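Local atomic coordinates of Sqt1 (Chaetomium thermophilum, PDB entry 4ZOY), a protein that probably acts as a dedicated chaperone that captures a nascent ribosomal protein on the translating ribosome, using a WD40 beta-propeller. Residues A94-L99 with N155-G160; G164-F169 with L203-V208; E212-Y217 with K274-P279; V255-S258 with V263-V266; L343-T348 with A353-S358. All coordinates share one frame; numbering follows the deposited sequence.

Contact 1. Residues A94-L99 with N155-G160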
# COMPACT_ATOMS: atom_id res chain seq x y z
N ALA A 94 -2.30 10.02 -2.70
CA ALA A 94 -1.18 9.30 -2.12
C ALA A 94 -0.54 10.13 -1.02
O ALA A 94 -0.46 11.36 -1.14
CB ALA A 94 -0.15 8.97 -3.20
N LEU A 95 -0.13 9.46 0.06
CA LEU A 95 0.60 10.06 1.17
C LEU A 95 1.67 9.12 1.65
O LEU A 95 1.45 7.90 1.71
CB LEU A 95 -0.31 10.36 2.35
CG LEU A 95 -1.27 11.53 2.18
CD1 LEU A 95 -2.37 11.39 3.22
CD2 LEU A 95 -0.53 12.85 2.35
N THR A 96 2.82 9.66 2.03
CA THR A 96 3.78 8.83 2.72
C THR A 96 4.68 9.66 3.64
O THR A 96 5.02 10.80 3.34
CB THR A 96 4.64 8.02 1.73
OG1 THR A 96 5.37 7.01 2.44
CG2 THR A 96 5.59 8.91 1.00
N PHE A 97 4.99 9.08 4.79
CA PHE A 97 6.12 9.52 5.59
C PHE A 97 7.34 8.78 5.07
O PHE A 97 7.25 7.60 4.76
CB PHE A 97 5.93 9.23 7.08
CG PHE A 97 4.92 10.12 7.75
CD1 PHE A 97 5.30 11.35 8.26
CD2 PHE A 97 3.60 9.72 7.90
CE1 PHE A 97 4.37 12.18 8.89
CE2 PHE A 97 2.67 10.54 8.53
CZ PHE A 97 3.05 11.76 9.02
N THR A 98 8.48 9.44 4.98
CA THR A 98 9.66 8.75 4.47
C THR A 98 10.26 7.79 5.49
O THR A 98 10.06 7.92 6.70
CB THR A 98 10.74 9.74 4.01
OG1 THR A 98 11.02 10.69 5.05
CG2 THR A 98 10.27 10.47 2.75
N LEU A 99 10.98 6.80 4.98
CA LEU A 99 11.79 5.90 5.78
C LEU A 99 13.21 6.46 5.82
O LEU A 99 13.63 7.13 4.88
CB LEU A 99 11.77 4.49 5.19
CG LEU A 99 10.41 3.78 5.22
CD1 LEU A 99 10.47 2.50 4.41
CD2 LEU A 99 9.99 3.49 6.67
N ASN A 155 15.15 8.55 2.97
CA ASN A 155 14.32 9.61 2.41
C ASN A 155 14.22 9.56 0.89
O ASN A 155 14.19 10.59 0.21
CB ASN A 155 14.84 10.97 2.90
CG ASN A 155 14.74 11.09 4.39
OD1 ASN A 155 13.71 10.75 4.97
ND2 ASN A 155 15.82 11.52 5.04
N THR A 156 14.17 8.33 0.37
CA THR A 156 13.95 8.10 -1.04
C THR A 156 12.54 7.55 -1.23
O THR A 156 12.07 6.72 -0.44
CB THR A 156 15.00 7.13 -1.58
OG1 THR A 156 16.29 7.75 -1.38
CG2 THR A 156 14.80 6.86 -3.06
N ILE A 157 11.84 8.07 -2.24
CA ILE A 157 10.45 7.70 -2.50
C ILE A 157 10.23 7.43 -3.98
O ILE A 157 10.83 8.09 -4.84
CB ILE A 157 9.47 8.81 -2.01
CG1 ILE A 157 8.01 8.41 -2.20
CG2 ILE A 157 9.74 10.14 -2.71
CD1 ILE A 157 7.06 9.57 -1.99
N ALA A 158 9.38 6.45 -4.28
CA ALA A 158 8.94 6.20 -5.63
C ALA A 158 7.49 6.56 -5.80
O ALA A 158 6.71 6.50 -4.84
CB ALA A 158 9.15 4.73 -6.00
N LEU A 159 7.14 6.89 -7.02
CA LEU A 159 5.74 7.05 -7.40
C LEU A 159 5.50 6.48 -8.79
O LEU A 159 6.42 6.35 -9.60
CB LEU A 159 5.32 8.52 -7.34
CG LEU A 159 5.92 9.52 -8.34
CD1 LEU A 159 5.23 9.50 -9.70
CD2 LEU A 159 5.84 10.92 -7.71
N GLY A 160 4.24 6.17 -9.08
CA GLY A 160 3.84 5.78 -10.41
C GLY A 160 2.70 6.68 -10.85
O GLY A 160 1.93 7.13 -10.00
O HOH W 1 11.88 7.08 2.29
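Thr98 and Asn155 meet through two different first torsions: OG1 of Thr98 is tucked between its backbone N and carbonyl carbon (chi1 52°), while CG of Asn155 lies beside its backbone N (chi1 -63°). The side chains cross at about a right angle and join two adjacent blades of the WD40 beta-propeller, the first strand of one blade (92-97) and the second strand of the next (156-161). The hydroxyl OG1 of Thr98 donates to OD1 of Asn155 over 2.7 Å, approaching slightly tilted from the amide plane. Both groups are also held from outside, since Thr98 OG1 pairs with the backbone N of Phe104 and Asn155 ND2 with the carboxylate of Asp103. This fixes the amide's flip, with its oxygen turned to the threonine and its nitrogen to the acid. A backbone bond runs alongside, from Asn155 N to Leu99 O at 2.8 Å and nearly straight (164°). Water 1 adds a bridge beside it, accepting from Leu99 N at 2.9 Å and lying 2.8 Å from Thr156 O. Farther along the strands the polar contacts give way to carbon. There the side chains of Thr96 and Ile157 slide past each other in opposite directions, packed against Phe145 and Pro147 of strand 142-147, and the methyl CG2 of Thr96 presses tightly on CD1 of Ile157 at 3.4 Å.

Contact 2. Residues G164-F169 with L203-V208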
# COMPACT_ATOMS: atom_id res chain seq x y z
N GLY A 164 2.03 6.14 -17.07
CA GLY A 164 2.82 4.93 -17.03
C GLY A 164 4.20 5.14 -16.46
O GLY A 164 4.94 4.18 -16.24
N SER A 165 4.56 6.39 -16.21
CA SER A 165 5.92 6.68 -15.75
C SER A 165 6.10 6.36 -14.26
O SER A 165 5.15 6.36 -13.48
CB SER A 165 6.31 8.14 -16.04
OG SER A 165 5.66 9.06 -15.18
N VAL A 166 7.34 6.06 -13.91
CA VAL A 166 7.72 5.77 -12.54
C VAL A 166 8.90 6.66 -12.21
O VAL A 166 9.90 6.66 -12.93
CB VAL A 166 8.07 4.29 -12.37
CG1 VAL A 166 8.64 4.03 -10.98
CG2 VAL A 166 6.83 3.43 -12.62
N TRP A 167 8.76 7.43 -11.13
CA TRP A 167 9.78 8.37 -10.69
C TRP A 167 10.32 7.98 -9.33
O TRP A 167 9.56 7.58 -8.44
CB TRP A 167 9.20 9.79 -10.65
CG TRP A 167 8.78 10.30 -11.99
CD1 TRP A 167 7.71 9.88 -12.74
CD2 TRP A 167 9.44 11.31 -12.77
NE1 TRP A 167 7.67 10.56 -13.93
CE2 TRP A 167 8.71 11.44 -13.97
CE3 TRP A 167 10.56 12.11 -12.57
CZ2 TRP A 167 9.08 12.35 -14.97
CZ3 TRP A 167 10.92 13.02 -13.56
CH2 TRP A 167 10.18 13.13 -14.74
N VAL A 168 11.63 8.09 -9.16
CA VAL A 168 12.24 7.90 -7.86
C VAL A 168 12.95 9.18 -7.45
O VAL A 168 13.79 9.69 -8.20
CB VAL A 168 13.25 6.71 -7.87
CG1 VAL A 168 13.85 6.53 -6.50
CG2 VAL A 168 12.55 5.43 -8.34
N PHE A 169 12.58 9.72 -6.29
CA PHE A 169 13.14 10.98 -5.80
C PHE A 169 13.86 10.75 -4.50
O PHE A 169 13.44 9.92 -3.69
CB PHE A 169 12.05 12.03 -5.55
CG PHE A 169 11.24 12.38 -6.75
CD1 PHE A 169 11.69 13.33 -7.66
CD2 PHE A 169 10.00 11.78 -6.97
CE1 PHE A 169 10.92 13.67 -8.77
CE2 PHE A 169 9.23 12.11 -8.07
CZ PHE A 169 9.69 13.06 -8.98
N LEU A 203 16.67 -2.27 -3.25
CA LEU A 203 17.47 -2.09 -4.47
C LEU A 203 16.67 -2.24 -5.75
O LEU A 203 17.07 -1.74 -6.80
CB LEU A 203 18.64 -3.09 -4.49
CG LEU A 203 19.68 -2.88 -3.40
CD1 LEU A 203 20.77 -3.93 -3.50
CD2 LEU A 203 20.26 -1.47 -3.51
N LEU A 204 15.55 -2.94 -5.67
CA LEU A 204 14.69 -3.17 -6.82
C LEU A 204 13.32 -2.56 -6.59
O LEU A 204 12.81 -2.56 -5.46
CB LEU A 204 14.54 -4.68 -7.09
CG LEU A 204 15.84 -5.39 -7.44
CD1 LEU A 204 15.58 -6.88 -7.61
CD2 LEU A 204 16.42 -4.78 -8.71
N LEU A 205 12.72 -2.05 -7.65
CA LEU A 205 11.38 -1.48 -7.59
C LEU A 205 10.53 -2.14 -8.66
O LEU A 205 10.80 -1.99 -9.85
CB LEU A 205 11.43 0.04 -7.79
CG LEU A 205 10.10 0.77 -7.90
CD1 LEU A 205 9.30 0.65 -6.60
CD2 LEU A 205 10.35 2.22 -8.26
N ALA A 206 9.51 -2.88 -8.23
CA ALA A 206 8.61 -3.57 -9.16
C ALA A 206 7.34 -2.79 -9.35
O ALA A 206 6.67 -2.45 -8.38
CB ALA A 206 8.30 -4.96 -8.64
N THR A 207 7.01 -2.48 -10.60
CA THR A 207 5.78 -1.76 -10.90
C THR A 207 4.98 -2.45 -12.00
O THR A 207 5.53 -3.16 -12.85
CB THR A 207 6.05 -0.29 -11.29
OG1 THR A 207 6.73 -0.23 -12.56
CG2 THR A 207 6.89 0.40 -10.22
N VAL A 208 3.68 -2.25 -11.95
CA VAL A 208 2.76 -2.88 -12.89
C VAL A 208 1.82 -1.86 -13.49
O VAL A 208 1.68 -0.76 -12.98
CB VAL A 208 1.94 -4.00 -12.21
CG1 VAL A 208 2.86 -5.13 -11.80
CG2 VAL A 208 1.16 -3.45 -11.01
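Val166 spreads its two methyls over two residues of the facing strand. Its CG1 meets CD2 of Leu205 at 3.7 Å, and its CG2 lies equally close, 3.7 Å, to OG1 of Thr207. With CG1 anti to the backbone N (chi1 172°), both branches point across the interface, and the side chains approach tip to tip. Leu205 extends in the same manner and ends in a CD2 methyl that settles between two valines: besides Val166 it touches CG2 of Val168, 3.9 Å away. One leucine methyl thus fills the notch between alternate residues of strand 166-169, while Thr207 turns its own methyl CG2 to Val166 CG2 at 3.9 Å. Such purely side-chain packing suits the spacing of the backbones, whose axes approach no closer than 9.9 Å and run at 150° to each other.

The hydroxyl of Thr207 is not left to the valine. The oxygen that Val166 CG2 touches is also hydrogen-bonded, to NE2 of His189 in the loop before strand 193-198 and to the hydroxyl of Tyr217 on the neighbouring strand. On the other side of strand 166-169, Trp167 points away from the interface, and its NE1 donates in the ring plane to Ser165 OG at 2.8 Å, with a bent angle of 138°. Valine and leucine side chains meeting end to end between the third strand of one blade and the second strand of the next are typical of the face-to-face blade packing of a WD40 beta-propeller, and the Thr207, His189 and Tyr217 chain resembles part of its structural tetrad.

Contact 3. Residues E212-Y217 with K274-P279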
# COMPACT_ATOMS: atom_id res chain seq x y z
N GLU A 212 -0.69 -4.31 -18.86
CA GLU A 212 -0.34 -5.70 -18.57
C GLU A 212 1.16 -5.93 -18.37
O GLU A 212 1.59 -7.07 -18.16
CB GLU A 212 -0.91 -6.64 -19.65
CG GLU A 212 -2.43 -6.51 -19.74
CD GLU A 212 -3.06 -7.21 -20.93
OE1 GLU A 212 -2.49 -8.19 -21.44
OE2 GLU A 212 -4.16 -6.78 -21.34
N SER A 213 1.96 -4.86 -18.38
CA SER A 213 3.40 -5.04 -18.18
C SER A 213 3.86 -4.96 -16.72
O SER A 213 3.23 -4.30 -15.87
CB SER A 213 4.19 -4.03 -19.03
OG SER A 213 3.90 -2.69 -18.69
N LEU A 214 4.95 -5.66 -16.46
CA LEU A 214 5.69 -5.63 -15.20
C LEU A 214 7.12 -5.22 -15.50
O LEU A 214 7.76 -5.83 -16.35
CB LEU A 214 5.69 -7.00 -14.52
CG LEU A 214 6.78 -7.31 -13.48
CD1 LEU A 214 6.52 -6.54 -12.17
CD2 LEU A 214 6.87 -8.80 -13.17
N HIS A 215 7.63 -4.21 -14.81
CA HIS A 215 9.04 -3.85 -14.90
C HIS A 215 9.62 -3.78 -13.50
O HIS A 215 8.98 -3.25 -12.58
CB HIS A 215 9.24 -2.53 -15.64
CG HIS A 215 8.78 -2.59 -17.06
ND1 HIS A 215 9.49 -3.27 -18.03
CD2 HIS A 215 7.67 -2.10 -17.66
CE1 HIS A 215 8.84 -3.17 -19.18
NE2 HIS A 215 7.74 -2.48 -18.98
N VAL A 216 10.81 -4.33 -13.33
CA VAL A 216 11.47 -4.30 -12.05
C VAL A 216 12.79 -3.54 -12.21
O VAL A 216 13.74 -4.05 -12.81
CB VAL A 216 11.72 -5.71 -11.50
CG1 VAL A 216 12.33 -5.62 -10.11
CG2 VAL A 216 10.40 -6.50 -11.44
N TYR A 217 12.82 -2.31 -11.69
CA TYR A 217 13.91 -1.38 -11.98
C TYR A 217 15.09 -1.55 -11.06
O TYR A 217 14.95 -1.71 -9.85
CB TYR A 217 13.43 0.07 -11.89
CG TYR A 217 12.12 0.31 -12.60
CD1 TYR A 217 12.05 0.43 -13.98
CD2 TYR A 217 10.95 0.41 -11.86
CE1 TYR A 217 10.83 0.64 -14.61
CE2 TYR A 217 9.74 0.61 -12.48
CZ TYR A 217 9.68 0.73 -13.85
OH TYR A 217 8.46 0.92 -14.44
N LYS A 274 0.43 -13.80 -11.07
CA LYS A 274 1.64 -14.40 -11.62
C LYS A 274 2.78 -14.24 -10.63
O LYS A 274 2.94 -13.17 -10.05
CB LYS A 274 2.03 -13.75 -12.96
CG LYS A 274 0.96 -13.81 -14.04
CD LYS A 274 0.88 -15.21 -14.63
CE LYS A 274 -0.23 -15.31 -15.66
NZ LYS A 274 -0.20 -16.67 -16.32
N ILE A 275 3.57 -15.30 -10.45
CA ILE A 275 4.76 -15.29 -9.60
C ILE A 275 5.99 -15.30 -10.50
O ILE A 275 6.14 -16.21 -11.31
CB ILE A 275 4.80 -16.49 -8.64
CG1 ILE A 275 3.47 -16.63 -7.89
CG2 ILE A 275 5.97 -16.35 -7.66
CD1 ILE A 275 3.07 -15.40 -7.06
N VAL A 276 6.86 -14.30 -10.35
CA VAL A 276 8.02 -14.14 -11.22
C VAL A 276 9.30 -14.08 -10.39
O VAL A 276 9.34 -13.44 -9.34
CB VAL A 276 7.91 -12.86 -12.07
CG1 VAL A 276 9.14 -12.68 -12.95
CG2 VAL A 276 6.66 -12.92 -12.95
N GLY A 277 10.34 -14.77 -10.83
CA GLY A 277 11.60 -14.76 -10.11
C GLY A 277 12.38 -13.46 -10.26
O GLY A 277 12.35 -12.81 -11.32
N LEU A 278 13.08 -13.09 -9.19
CA LEU A 278 13.96 -11.92 -9.18
C LEU A 278 15.38 -12.35 -8.91
O LEU A 278 15.61 -13.36 -8.25
CB LEU A 278 13.53 -10.94 -8.09
CG LEU A 278 12.13 -10.34 -8.20
CD1 LEU A 278 11.91 -9.47 -6.96
CD2 LEU A 278 11.97 -9.55 -9.49
N PRO A 279 16.36 -11.57 -9.39
CA PRO A 279 17.74 -11.85 -8.99
C PRO A 279 17.98 -11.40 -7.55
O PRO A 279 17.39 -10.42 -7.11
CB PRO A 279 18.56 -11.01 -9.97
CG PRO A 279 17.69 -9.81 -10.21
CD PRO A 279 16.27 -10.37 -10.25
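Val216 and Leu278 make the closer of the two contacts that join these segments. The leucine brings a single methyl, CD2, against both branches of the valine, 3.9 Å from CG2 and 4.0 Å from CG1, so that it rests in the fork of the isopropyl group. The CB of Leu278 does not itself point at the facing strand; the methyl gets there because CG lies beside the backbone N (chi1 -61°) and the chain then extends. Two residues back on each segment, Leu214 and Val276 slide past each other in opposite directions and touch by CD2 and CG2 at 4.1 Å. The matched pairs advance in the same direction along both segments, with CA atoms 9.7 Å apart for Leu214 and Val276 and 8.5 Å apart for Val216 and Leu278. At that separation the segments are joined by side chains alone.

Beyond this first shell, residues of both blades hold the apolar groups in place. Leu214 also packs on Val208, Val266 and Phe246, Val216 on Ala206 and Val236, and Val276 on Val264 and Leu239. His215, between Leu214 and Val216, is bonded through ND1 to Ser238 OG; Lys274, two residues before Val276, reaches Arg245 O and Ser323 OG with NZ. Glu212, at the turn before its strand, accepts from Gly250 N through OE2, adding a polar tie ahead of the following blade. Third strands of successive four-stranded blades, with the residues just beyond one of them, facing across an aliphatic layer are characteristic of the interblade core of a WD40 beta-propeller.

Contact 4. Residues V255-S258 with V263-V266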
# COMPACT_ATOMS: atom_id res chain seq x y z
N VAL A 255 0.88 -5.54 -6.81
CA VAL A 255 2.22 -6.09 -6.86
C VAL A 255 2.77 -6.17 -5.44
O VAL A 255 2.47 -5.32 -4.60
CB VAL A 255 3.14 -5.24 -7.79
CG1 VAL A 255 3.31 -3.82 -7.26
CG2 VAL A 255 4.51 -5.90 -7.97
N ALA A 256 3.55 -7.22 -5.18
CA ALA A 256 4.18 -7.43 -3.89
C ALA A 256 5.46 -8.23 -4.10
O ALA A 256 5.55 -9.07 -5.00
CB ALA A 256 3.23 -8.15 -2.93
N VAL A 257 6.46 -7.96 -3.27
CA VAL A 257 7.72 -8.68 -3.33
C VAL A 257 7.90 -9.51 -2.05
O VAL A 257 7.54 -9.07 -0.97
CB VAL A 257 8.91 -7.70 -3.52
CG1 VAL A 257 10.23 -8.47 -3.55
CG2 VAL A 257 8.74 -6.92 -4.81
N SER A 258 8.42 -10.73 -2.18
CA SER A 258 8.55 -11.64 -1.04
C SER A 258 9.62 -11.17 -0.06
O SER A 258 10.49 -10.39 -0.43
CB SER A 258 8.85 -13.06 -1.53
OG SER A 258 10.17 -13.13 -2.07
N VAL A 263 11.10 -13.46 -5.17
CA VAL A 263 10.05 -13.39 -6.18
C VAL A 263 9.21 -12.15 -6.05
O VAL A 263 9.14 -11.52 -4.99
CB VAL A 263 9.09 -14.63 -6.14
CG1 VAL A 263 9.88 -15.93 -6.26
CG2 VAL A 263 8.28 -14.64 -4.87
N VAL A 264 8.56 -11.81 -7.15
CA VAL A 264 7.54 -10.78 -7.16
C VAL A 264 6.22 -11.42 -7.59
O VAL A 264 6.19 -12.28 -8.48
CB VAL A 264 7.93 -9.61 -8.10
CG1 VAL A 264 8.19 -10.09 -9.53
CG2 VAL A 264 6.88 -8.51 -8.07
N ALA A 265 5.13 -11.03 -6.91
CA ALA A 265 3.77 -11.43 -7.30
C ALA A 265 3.08 -10.24 -7.91
O ALA A 265 3.15 -9.13 -7.38
CB ALA A 265 2.99 -11.93 -6.09
N VAL A 266 2.40 -10.47 -9.04
CA VAL A 266 1.55 -9.44 -9.64
C VAL A 266 0.13 -9.97 -9.70
O VAL A 266 -0.10 -11.16 -9.88
CB VAL A 266 2.02 -9.00 -11.05
CG1 VAL A 266 3.45 -8.47 -10.98
CG2 VAL A 266 1.94 -10.16 -12.06
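Ala256 and Ala265 form the hydrogen-bonded pair of this antiparallel ladder, N of Ala256 to O of Ala265 at 2.9 Å and N of Ala265 to O of Ala256 at 2.8 Å. The next backbone rung, Ser258 N to Val263 O, is 3.0 Å long and nearly straight (172°). Ser258 also takes part through its side chain. Its OG, held between the backbone N and the carbonyl carbon (chi1 70°), accepts a longer bond from Val263 N at 3.3 Å and thus adds a side-chain tie beside the turn.

CA-H...O contacts fill in at the non-hydrogen-bonded pairs, the shortest from Val255 CA to Ala265 O at 3.2 Å. The whole is the hairpin between the first and second strands of one WD40 propeller blade, strands 252-257 and 263-268.

Apolar contacts gather on the face bearing Val255, Val257, Val264 and Val266. CG2 of Val264, anti to its backbone N, lies between two valines of the other strand, 3.5 Å from CG2 of Val255 and 4.1 Å from CG2 of Val257. That face packs on Ala206 and Val208 of the preceding blade; the methyls of Ala256 and Ala265 project the other way, onto Phe336 of the following one.

Contact 5. Residues L343-T348 with A353-S358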
# COMPACT_ATOMS: atom_id res chain seq x y z
N LEU A 343 1.12 -16.24 0.89
CA LEU A 343 0.77 -15.05 0.12
C LEU A 343 -0.73 -14.88 0.18
O LEU A 343 -1.47 -15.85 -0.06
CB LEU A 343 1.23 -15.21 -1.34
CG LEU A 343 0.72 -14.18 -2.35
CD1 LEU A 343 1.37 -12.81 -2.13
CD2 LEU A 343 0.92 -14.67 -3.79
N ALA A 344 -1.19 -13.68 0.51
CA ALA A 344 -2.63 -13.35 0.54
C ALA A 344 -3.01 -12.43 -0.60
O ALA A 344 -2.27 -11.49 -0.93
CB ALA A 344 -3.00 -12.71 1.88
N ALA A 345 -4.18 -12.66 -1.19
CA ALA A 345 -4.66 -11.88 -2.32
C ALA A 345 -6.11 -11.46 -2.08
O ALA A 345 -6.96 -12.30 -1.78
CB ALA A 345 -4.56 -12.68 -3.60
N GLY A 346 -6.39 -10.17 -2.21
CA GLY A 346 -7.76 -9.66 -2.05
C GLY A 346 -8.33 -9.29 -3.40
O GLY A 346 -7.66 -8.66 -4.21
N SER A 347 -9.58 -9.69 -3.64
CA SER A 347 -10.20 -9.52 -4.94
C SER A 347 -11.39 -8.58 -4.91
O SER A 347 -12.06 -8.44 -3.88
CB SER A 347 -10.66 -10.89 -5.46
OG SER A 347 -11.36 -10.78 -6.69
N THR A 348 -11.66 -7.96 -6.06
CA THR A 348 -12.88 -7.20 -6.28
C THR A 348 -14.14 -8.04 -6.01
O THR A 348 -15.20 -7.48 -5.69
CB THR A 348 -12.87 -6.65 -7.72
OG1 THR A 348 -11.74 -5.79 -7.87
CG2 THR A 348 -14.14 -5.86 -8.04
N ALA A 353 -7.77 -14.96 -0.94
CA ALA A 353 -7.19 -16.27 -1.15
C ALA A 353 -5.78 -16.32 -0.56
O ALA A 353 -5.05 -15.33 -0.60
CB ALA A 353 -7.18 -16.61 -2.63
N VAL A 354 -5.43 -17.45 0.02
CA VAL A 354 -4.16 -17.63 0.69
C VAL A 354 -3.43 -18.79 0.04
O VAL A 354 -4.00 -19.88 -0.11
CB VAL A 354 -4.35 -17.90 2.20
CG1 VAL A 354 -3.01 -18.02 2.92
CG2 VAL A 354 -5.20 -16.81 2.82
N PHE A 355 -2.19 -18.55 -0.37
CA PHE A 355 -1.39 -19.56 -1.07
C PHE A 355 -0.12 -19.90 -0.28
O PHE A 355 0.48 -19.02 0.35
CB PHE A 355 -1.01 -19.05 -2.46
CG PHE A 355 -2.18 -18.63 -3.29
CD1 PHE A 355 -2.85 -19.57 -4.07
CD2 PHE A 355 -2.62 -17.31 -3.31
CE1 PHE A 355 -3.93 -19.21 -4.85
CE2 PHE A 355 -3.72 -16.94 -4.08
CZ PHE A 355 -4.37 -17.89 -4.85
N ASP A 356 0.29 -21.16 -0.35
CA ASP A 356 1.50 -21.63 0.33
C ASP A 356 2.74 -21.47 -0.55
O ASP A 356 2.93 -22.20 -1.52
CB ASP A 356 1.32 -23.09 0.75
CG ASP A 356 0.60 -23.25 2.09
OD1 ASP A 356 0.18 -22.22 2.69
OD2 ASP A 356 0.46 -24.40 2.56
N THR A 357 3.58 -20.49 -0.22
CA THR A 357 4.69 -20.11 -1.08
C THR A 357 5.79 -21.16 -1.13
O THR A 357 6.61 -21.13 -2.05
CB THR A 357 5.29 -18.76 -0.63
OG1 THR A 357 5.88 -18.91 0.67
CG2 THR A 357 4.21 -17.69 -0.57
N SER A 358 5.82 -22.07 -0.16
CA SER A 358 6.82 -23.12 -0.15
C SER A 358 6.27 -24.41 -0.75
O SER A 358 6.91 -25.45 -0.70
CB SER A 358 7.32 -23.38 1.27
OG SER A 358 6.28 -23.87 2.10
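Leu343 and Phe355 stand side by side on one face of a beta hairpin, the second and third strands (342-347 and 352-356) of a WD40 propeller blade. With CG of Leu343 anti to its backbone N (chi1 169°) and CG of Phe355 beside its own (chi1 -55°), the two side chains meet through their CD2 atoms. CD2 of Leu343 and CD2 of Phe355 are 4.4 Å apart, a loose lateral touch. Ala345, two residues on from Leu343, sets its CB at the edge of the Phe355 ring, near the ring plane and 4.4 Å from CE2. This face, which also carries Ala353, lies against the preceding blade, where Ile273 touches Ala345 and Phe355 and Ile275 touches Leu343. Ala344 and Val354 project from the opposite face.

The orientation of these groups is set by a regular ladder beneath them. Leu343 and Phe355 exchange two backbone hydrogen bonds, Leu343 N to Phe355 O at 2.9 Å and Phe355 N to Leu343 O at 2.8 Å, and Ala345 and Ala353 are paired in the same way. Asp356, pointing away from the facing strand, is engaged instead by salt bridges to Arg359 and Arg364. Thr357 reaches back to Leu343: its methyl CG2 sits 3.7 Å from N and 4.0 Å from CB of Leu343.

All five contacts lie largely in the buried interior, contact 1 nearest the centre of the chain. Contacts 1, 2 and 3 join consecutive blades, whereas contacts 4 and 5 each hold two neighbouring strands within one blade. The chemistry follows this division: the hairpins rest on backbone ladders, while contact 3 is wholly aliphatic, contact 2 nearly so with one threonine hydroxyl at its edge, and contact 1 adds polar and water-mediated ties at the strand ends. They share elements in sequence. Contacts 1 and 2 use adjacent strands of one blade, contacts 2 and 3 of the next, and contacts 3 and 4 of the one after. Contact 5 meets that last blade where Leu343 reaches Ala265 of contact 4.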